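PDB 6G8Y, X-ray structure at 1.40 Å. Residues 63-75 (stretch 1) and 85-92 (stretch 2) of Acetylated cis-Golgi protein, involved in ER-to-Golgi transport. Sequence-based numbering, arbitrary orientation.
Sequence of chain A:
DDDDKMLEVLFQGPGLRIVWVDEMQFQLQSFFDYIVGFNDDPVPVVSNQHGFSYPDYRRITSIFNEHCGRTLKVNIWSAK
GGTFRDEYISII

Stretch 1, residues 63-75: IFNEHCGRTLKVN
Stretch 2 85-92: RDEYISII

Antiparallel pairing satisfies backbone polarity two residues at a time, and this strand pair (151° between directions) is a clear example. Thr-71 faces Ser-90, Leu-72 Ile-89, Lys-73 Tyr-88, Val-74 Glu-87 and Asn-75 Asp-86, all with extended backbones (in stretch 1, phi -85° to -113°, psi 122° to 135°). Leu-72 N donates to Ile-89 O (2.9 Å) and Ile-89 N returns to Leu-72 O (3.0 Å); Val-74 N to Glu-87 O (2.8 Å) and Glu-87 N to Val-74 O (2.9 Å) repeat the motif. The ladder continues with Ile-91 N to Arg-70 O (3.0 Å) and Gly-69 N to Ile-91 O (2.8 Å). Both bonds involve residues of the type II turn His-67 to Arg-70, closed by Arg-70 N to His-67 O (3.0 Å); Gly-69 suits its positive phi of 81°.

On one face, Asn-75 (chi1 m) gives ND2 to Asp-86 OD1 at 2.9 Å, while Lys-73 NZ makes a long salt bridge to Asp-86 OD2 (4.0 Å). The other face is largely apolar: Val-74 CG2 meets Ile-89 CG2 (3.8 Å), both chi1 t. Ile-91 (m, m) has 120 Å² covered by stretch 1, with CD1 3.7 Å from Phe-64 CD2 and CG1 3.8 Å from Leu-72 CB. His-67 ND1 is satisfied within its stretch by Ile-63 O (2.8 Å).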

ATOM      1  N   ILE A  63       1.877 -11.967   5.048  1.00 11.73           N
ATOM      2  CA  ILE A  63       2.984 -11.027   5.081  1.00 13.10           C
ATOM      3  C   ILE A  63       3.072 -10.390   6.457  1.00 12.02           C
ATOM      4  O   ILE A  63       4.151 -10.310   7.060  1.00 13.37           O
ATOM      5  CB  ILE A  63       2.814  -9.932   4.007  1.00 14.12           C
ATOM      6  CG1 ILE A  63       2.988 -10.522   2.607  1.00 14.01           C
ATOM      7  CG2 ILE A  63       3.814  -8.802   4.191  1.00 15.19           C
ATOM      8  CD1 ILE A  63       2.421  -9.673   1.495  1.00 15.71           C
ATOM      9  N   PHE A  64       1.954  -9.883   6.955  1.00 11.19           N
ATOM     10  CA  PHE A  64       1.944  -9.247   8.294  1.00 11.29           C
ATOM     11  C   PHE A  64       2.356 -10.235   9.382  1.00 12.95           C
ATOM     12  O   PHE A  64       3.166  -9.902  10.266  1.00 13.39           O
ATOM     13  CB  PHE A  64       0.581  -8.574   8.564  1.00 10.55           C
ATOM     14  CG  PHE A  64       0.487  -7.178   8.019  1.00  9.91           C
ATOM     15  CD1 PHE A  64       0.498  -6.920   6.661  1.00 10.57           C
ATOM     16  CD2 PHE A  64       0.422  -6.113   8.897  1.00 11.07           C
ATOM     17  CE1 PHE A  64       0.449  -5.616   6.191  1.00 11.22           C
ATOM     18  CE2 PHE A  64       0.354  -4.813   8.427  1.00 11.05           C
ATOM     19  CZ  PHE A  64       0.404  -4.563   7.077  1.00 11.25           C
ATOM     20  N   ASN A  65       1.847 -11.454   9.295  1.00 13.38           N
ATOM     21  CA  ASN A  65       2.129 -12.416  10.372  1.00 15.13           C
ATOM     22  C   ASN A  65       3.593 -12.882  10.336  1.00 15.50           C
ATOM     23  O   ASN A  65       4.176 -13.158  11.391  1.00 16.59           O
ATOM     24  CB  ASN A  65       1.098 -13.545  10.381  1.00 17.06           C
ATOM     25  CG  ASN A  65      -0.249 -13.094  10.942  1.00 18.04           C
ATOM     26  OD1 ASN A  65      -0.359 -12.056  11.650  1.00 19.40           O
ATOM     27  ND2 ASN A  65      -1.274 -13.860  10.650  1.00 19.27           N
ATOM     28  N   GLU A  66       4.229 -12.843   9.174  1.00 14.38           N
ATOM     29  CA  GLU A  66       5.673 -13.105   9.105  1.00 16.21           C
ATOM     30  C   GLU A  66       6.497 -12.051   9.849  1.00 16.46           C
ATOM     31  O   GLU A  66       7.639 -12.288  10.240  1.00 19.01           O
ATOM     32  CB  GLU A  66       6.115 -13.210   7.650  1.00 20.00           C
ATOM     33  CG  GLU A  66       5.834 -14.594   7.073  1.00 26.16           C
ATOM     34  CD  GLU A  66       5.884 -14.682   5.563  1.00 38.36           C
ATOM     35  OE1 GLU A  66       5.142 -15.521   5.000  1.00 52.49           O
ATOM     36  OE2 GLU A  66       6.665 -13.944   4.933  1.00 46.48           O
ATOM     37  N   HIS A  67       5.914 -10.883  10.066  1.00 14.03           N
ATOM     38  CA  HIS A  67       6.580  -9.782  10.749  1.00 13.71           C
ATOM     39  C   HIS A  67       6.103  -9.569  12.182  1.00 13.84           C
ATOM     40  O   HIS A  67       6.457  -8.575  12.797  1.00 15.11           O
ATOM     41  CB  HIS A  67       6.372  -8.506   9.923  1.00 14.19           C
ATOM     42  CG  HIS A  67       7.093  -8.507   8.619  1.00 14.00           C
ATOM     43  ND1 HIS A  67       6.655  -9.175   7.496  1.00 13.84           N
ATOM     44  CD2 HIS A  67       8.299  -7.973   8.285  1.00 14.66           C
ATOM     45  CE1 HIS A  67       7.523  -8.997   6.512  1.00 16.18           C
ATOM     46  NE2 HIS A  67       8.539  -8.279   6.969  1.00 17.40           N
ATOM     47  N   CYS A  68       5.321 -10.506  12.748  1.00 15.54           N
ATOM     48  CA  CYS A  68       4.853 -10.370  14.124  1.00 19.35           C
ATOM     49  C   CYS A  68       6.059 -10.203  15.049  1.00 17.90           C
ATOM     50  O   CYS A  68       7.071 -10.925  14.933  1.00 18.03           O
ATOM     51  CB  CYS A  68       3.982 -11.575  14.576  1.00 24.94           C
ATOM     52  SG  CYS A  68       2.263 -11.544  13.982  1.00 34.29           S
ATOM     53  N   GLY A  69       5.980  -9.210  15.924  1.00 15.75           N
ATOM     54  CA  GLY A  69       7.062  -8.952  16.877  1.00 16.55           C
ATOM     55  C   GLY A  69       8.235  -8.172  16.332  1.00 17.31           C
ATOM     56  O   GLY A  69       9.242  -8.019  17.018  1.00 19.76           O
ATOM     57  N   ARG A  70       8.126  -7.679  15.096  1.00 16.04           N
ATOM     58  CA  ARG A  70       9.209  -6.899  14.497  1.00 15.71           C
ATOM     59  C   ARG A  70       8.587  -5.855  13.567  1.00 14.03           C
ATOM     60  O   ARG A  70       7.378  -5.637  13.609  1.00 15.61           O
ATOM     61  CB  ARG A  70      10.250  -7.816  13.821  1.00 16.16           C
ATOM     62  CG  ARG A  70       9.749  -8.608  12.623  1.00 17.08           C
ATOM     63  CD  ARG A  70      10.823  -9.557  12.105  1.00 17.94           C
ATOM     64  NE  ARG A  70      10.391 -10.436  11.016  1.00 18.46           N
ATOM     65  CZ  ARG A  70      10.661 -10.315   9.719  1.00 18.23           C
ATOM     66  NH1 ARG A  70      11.351  -9.297   9.219  1.00 17.58           N
ATOM     67  NH2 ARG A  70      10.205 -11.256   8.883  1.00 21.29           N
ATOM     68  N   THR A  71       9.403  -5.217  12.735  1.00 13.65           N
ATOM     69  CA  THR A  71       9.011  -4.090  11.941  1.00 14.62           C
ATOM     70  C   THR A  71       8.695  -4.534  10.535  1.00 12.97           C
ATOM     71  O   THR A  71       9.457  -5.284   9.908  1.00 14.69           O
ATOM     72  CB  THR A  71      10.184  -3.079  11.890  1.00 15.79           C
ATOM     73  OG1 THR A  71      10.511  -2.769  13.243  1.00 17.98           O
ATOM     74  CG2 THR A  71       9.751  -1.882  11.109  1.00 17.37           C
ATOM     75  N   LEU A  72       7.577  -4.030  10.003  1.00 11.35           N
ATOM     76  CA  LEU A  72       7.265  -4.188   8.573  1.00 11.09           C
ATOM     77  C   LEU A  72       7.584  -2.876   7.858  1.00 10.59           C
ATOM     78  O   LEU A  72       7.138  -1.791   8.308  1.00 12.12           O
ATOM     79  CB  LEU A  72       5.775  -4.514   8.397  1.00 11.23           C
ATOM     80  CG  LEU A  72       5.241  -4.583   6.964  1.00 12.29           C
ATOM     81  CD1 LEU A  72       5.830  -5.762   6.238  1.00 13.53           C
ATOM     82  CD2 LEU A  72       3.715  -4.646   6.936  1.00 13.39           C
ATOM     83  N   LYS A  73       8.280  -2.997   6.732  1.00 11.26           N
ATOM     84  CA  LYS A  73       8.535  -1.900   5.817  1.00 11.84           C
ATOM     85  C   LYS A  73       7.360  -1.746   4.877  1.00 10.89           C
ATOM     86  O   LYS A  73       6.955  -2.687   4.202  1.00 12.70           O
ATOM     87  CB  LYS A  73       9.802  -2.178   5.029  1.00 13.81           C
ATOM     88  CG  LYS A  73      10.325  -1.048   4.183  1.00 17.06           C
ATOM     89  CD  LYS A  73      11.775  -1.412   3.823  1.00 23.70           C
ATOM     90  CE  LYS A  73      12.192  -0.911   2.495  1.00 28.06           C
ATOM     91  NZ  LYS A  73      13.370  -1.697   2.049  1.00 23.40           N
ATOM     92  N   VAL A  74       6.816  -0.538   4.844  1.00 12.18           N
ATOM     93  CA  VAL A  74       5.653  -0.176   4.043  1.00 12.29           C
ATOM     94  C   VAL A  74       6.143   0.795   2.979  1.00 11.99           C
ATOM     95  O   VAL A  74       6.699   1.857   3.305  1.00 13.40           O
ATOM     96  CB  VAL A  74       4.586   0.488   4.938  1.00 14.72           C
ATOM     97  CG1 VAL A  74       3.348   0.880   4.151  1.00 15.97           C
ATOM     98  CG2 VAL A  74       4.240  -0.468   6.082  1.00 16.45           C
ATOM     99  N   ASN A  75       5.941   0.437   1.720  1.00 11.55           N
ATOM    100  CA  ASN A  75       6.335   1.265   0.584  1.00 11.80           C
ATOM    101  C   ASN A  75       5.219   2.198   0.205  1.00 11.63           C
ATOM    102  O   ASN A  75       4.110   1.741  -0.110  1.00 12.48           O
ATOM    103  CB  ASN A  75       6.732   0.408  -0.622  1.00 13.05           C
ATOM    104  CG  ASN A  75       7.742  -0.667  -0.265  1.00 14.64           C
ATOM    105  OD1 ASN A  75       7.421  -1.836  -0.292  1.00 15.08           O
ATOM    106  ND2 ASN A  75       8.984  -0.268   0.082  1.00 18.66           N
ATOM    107  N   ARG A  85       8.586   6.755  -0.633  1.00 19.53           N
ATOM    108  CA  ARG A  85       9.371   6.642   0.595  1.00 19.81           C
ATOM    109  C   ARG A  85       8.969   5.370   1.318  1.00 16.64           C
ATOM    110  O   ARG A  85       7.963   4.740   0.976  1.00 17.65           O
ATOM    111  CB  ARG A  85       9.164   7.824   1.543  1.00 19.91           C
ATOM    112  CG  ARG A  85       7.761   7.938   2.143  1.00 20.53           C
ATOM    113  CD  ARG A  85       7.674   9.102   3.125  1.00 22.08           C
ATOM    114  NE  ARG A  85       6.457   9.013   3.933  1.00 20.73           N
ATOM    115  CZ  ARG A  85       5.228   9.373   3.551  1.00 19.98           C
ATOM    116  NH1 ARG A  85       5.000   9.891   2.339  1.00 21.72           N
ATOM    117  NH2 ARG A  85       4.221   9.182   4.389  1.00 21.54           N
ATOM    118  N   ASP A  86       9.737   5.034   2.342  1.00 15.54           N
ATOM    119  CA  ASP A  86       9.442   3.876   3.161  1.00 15.72           C
ATOM    120  C   ASP A  86       9.079   4.316   4.550  1.00 16.34           C
ATOM    121  O   ASP A  86       9.776   5.134   5.151  1.00 18.47           O
ATOM    122  CB  ASP A  86      10.651   2.965   3.291  1.00 17.40           C
ATOM    123  CG  ASP A  86      11.103   2.389   1.983  1.00 20.10           C
ATOM    124  OD1 ASP A  86      10.283   2.175   1.073  1.00 21.20           O
ATOM    125  OD2 ASP A  86      12.321   2.144   1.874  1.00 23.78           O
ATOM    126  N   GLU A  87       7.976   3.790   5.060  1.00 14.24           N
ATOM    127  CA  GLU A  87       7.643   3.914   6.474  1.00 14.78           C
ATOM    128  C   GLU A  87       7.818   2.557   7.138  1.00 12.71           C
ATOM    129  O   GLU A  87       7.910   1.540   6.448  1.00 13.19           O
ATOM    130  CB  GLU A  87       6.201   4.414   6.659  1.00 15.85           C
ATOM    131  CG  GLU A  87       5.897   5.825   6.141  1.00 16.85           C
ATOM    132  CD  GLU A  87       6.369   6.984   7.017  1.00 18.65           C
ATOM    133  OE1 GLU A  87       6.888   6.793   8.123  1.00 18.71           O
ATOM    134  OE2 GLU A  87       6.189   8.136   6.562  1.00 23.39           O
ATOM    135  N   TYR A  88       7.850   2.555   8.461  1.00 12.82           N
ATOM    136  CA  TYR A  88       8.080   1.354   9.254  1.00 13.37           C
ATOM    137  C   TYR A  88       7.024   1.277  10.320  1.00 15.21           C
ATOM    138  O   TYR A  88       6.739   2.272  10.983  1.00 17.92           O
ATOM    139  CB  TYR A  88       9.475   1.401   9.871  1.00 13.81           C
ATOM    140  CG  TYR A  88      10.533   1.258   8.835  1.00 13.59           C
ATOM    141  CD1 TYR A  88      10.923   0.002   8.361  1.00 15.64           C
ATOM    142  CD2 TYR A  88      11.120   2.369   8.270  1.00 13.80           C
ATOM    143  CE1 TYR A  88      11.882  -0.128   7.382  1.00 15.72           C
ATOM    144  CE2 TYR A  88      12.078   2.253   7.279  1.00 14.83           C
ATOM    145  CZ  TYR A  88      12.464   0.996   6.853  1.00 15.34           C
ATOM    146  OH  TYR A  88      13.416   0.854   5.863  1.00 18.47           O
ATOM    147  N   ILE A  89       6.433   0.105  10.491  1.00 14.64           N
ATOM    148  CA  ILE A  89       5.395  -0.044  11.515  1.00 15.05           C
ATOM    149  C   ILE A  89       5.643  -1.311  12.313  1.00 13.05           C
ATOM    150  O   ILE A  89       6.003  -2.351  11.747  1.00 14.75           O
ATOM    151  CB  ILE A  89       3.980  -0.001  10.915  1.00 16.36           C
ATOM    152  CG1 ILE A  89       2.890  -0.114  11.996  1.00 20.68           C
ATOM    153  CG2 ILE A  89       3.811  -1.043   9.831  1.00 16.60           C
ATOM    154  CD1 ILE A  89       1.555  -0.587  11.467  1.00 35.58           C
ATOM    155  N   SER A  90       5.478  -1.212  13.633  1.00 13.56           N
ATOM    156  CA  SER A  90       5.618  -2.368  14.506  1.00 14.22           C
ATOM    157  C   SER A  90       4.373  -3.245  14.413  1.00 13.57           C
ATOM    158  O   SER A  90       3.244  -2.773  14.624  1.00 13.77           O
ATOM    159  CB  SER A  90       5.813  -1.927  15.955  1.00 16.39           C
ATOM    160  OG  SER A  90       7.078  -1.323  16.116  1.00 19.60           O
ATOM    161  N   ILE A  91       4.592  -4.518  14.110  1.00 12.84           N
ATOM    162  CA  ILE A  91       3.510  -5.502  14.029  1.00 12.84           C
ATOM    163  C   ILE A  91       3.458  -6.285  15.331  1.00 13.97           C
ATOM    164  O   ILE A  91       4.453  -6.854  15.737  1.00 14.41           O
ATOM    165  CB  ILE A  91       3.741  -6.453  12.833  1.00 13.10           C
ATOM    166  CG1 ILE A  91       3.917  -5.646  11.527  1.00 13.31           C
ATOM    167  CG2 ILE A  91       2.624  -7.501  12.730  1.00 13.88           C
ATOM    168  CD1 ILE A  91       2.824  -4.623  11.240  1.00 13.32           C
ATOM    169  N   ILE A  92       2.312  -6.321  15.991  1.00 15.74           N
ATOM    170  CA  ILE A  92       2.239  -7.035  17.282  1.00 18.26           C
ATOM    171  C   ILE A  92       2.132  -8.539  17.051  1.00 20.13           C
ATOM    172  O   ILE A  92       1.684  -9.018  16.004  1.00 19.15           O
ATOM    173  CB  ILE A  92       1.135  -6.476  18.231  1.00 21.56           C
ATOM    174  CG1 ILE A  92      -0.287  -6.847  17.810  1.00 20.00           C
ATOM    175  CG2 ILE A  92       1.256  -4.970  18.362  1.00 24.41           C
ATOM    176  CD1 ILE A  92      -1.347  -6.360  18.780  1.00 19.05           C
ATOM    177  OXT ILE A  92       2.507  -9.296  17.941  1.00 26.24           O
TER
HETATM  178  O   HOH W   1       8.876  -3.786  16.144  1.00 22.73           O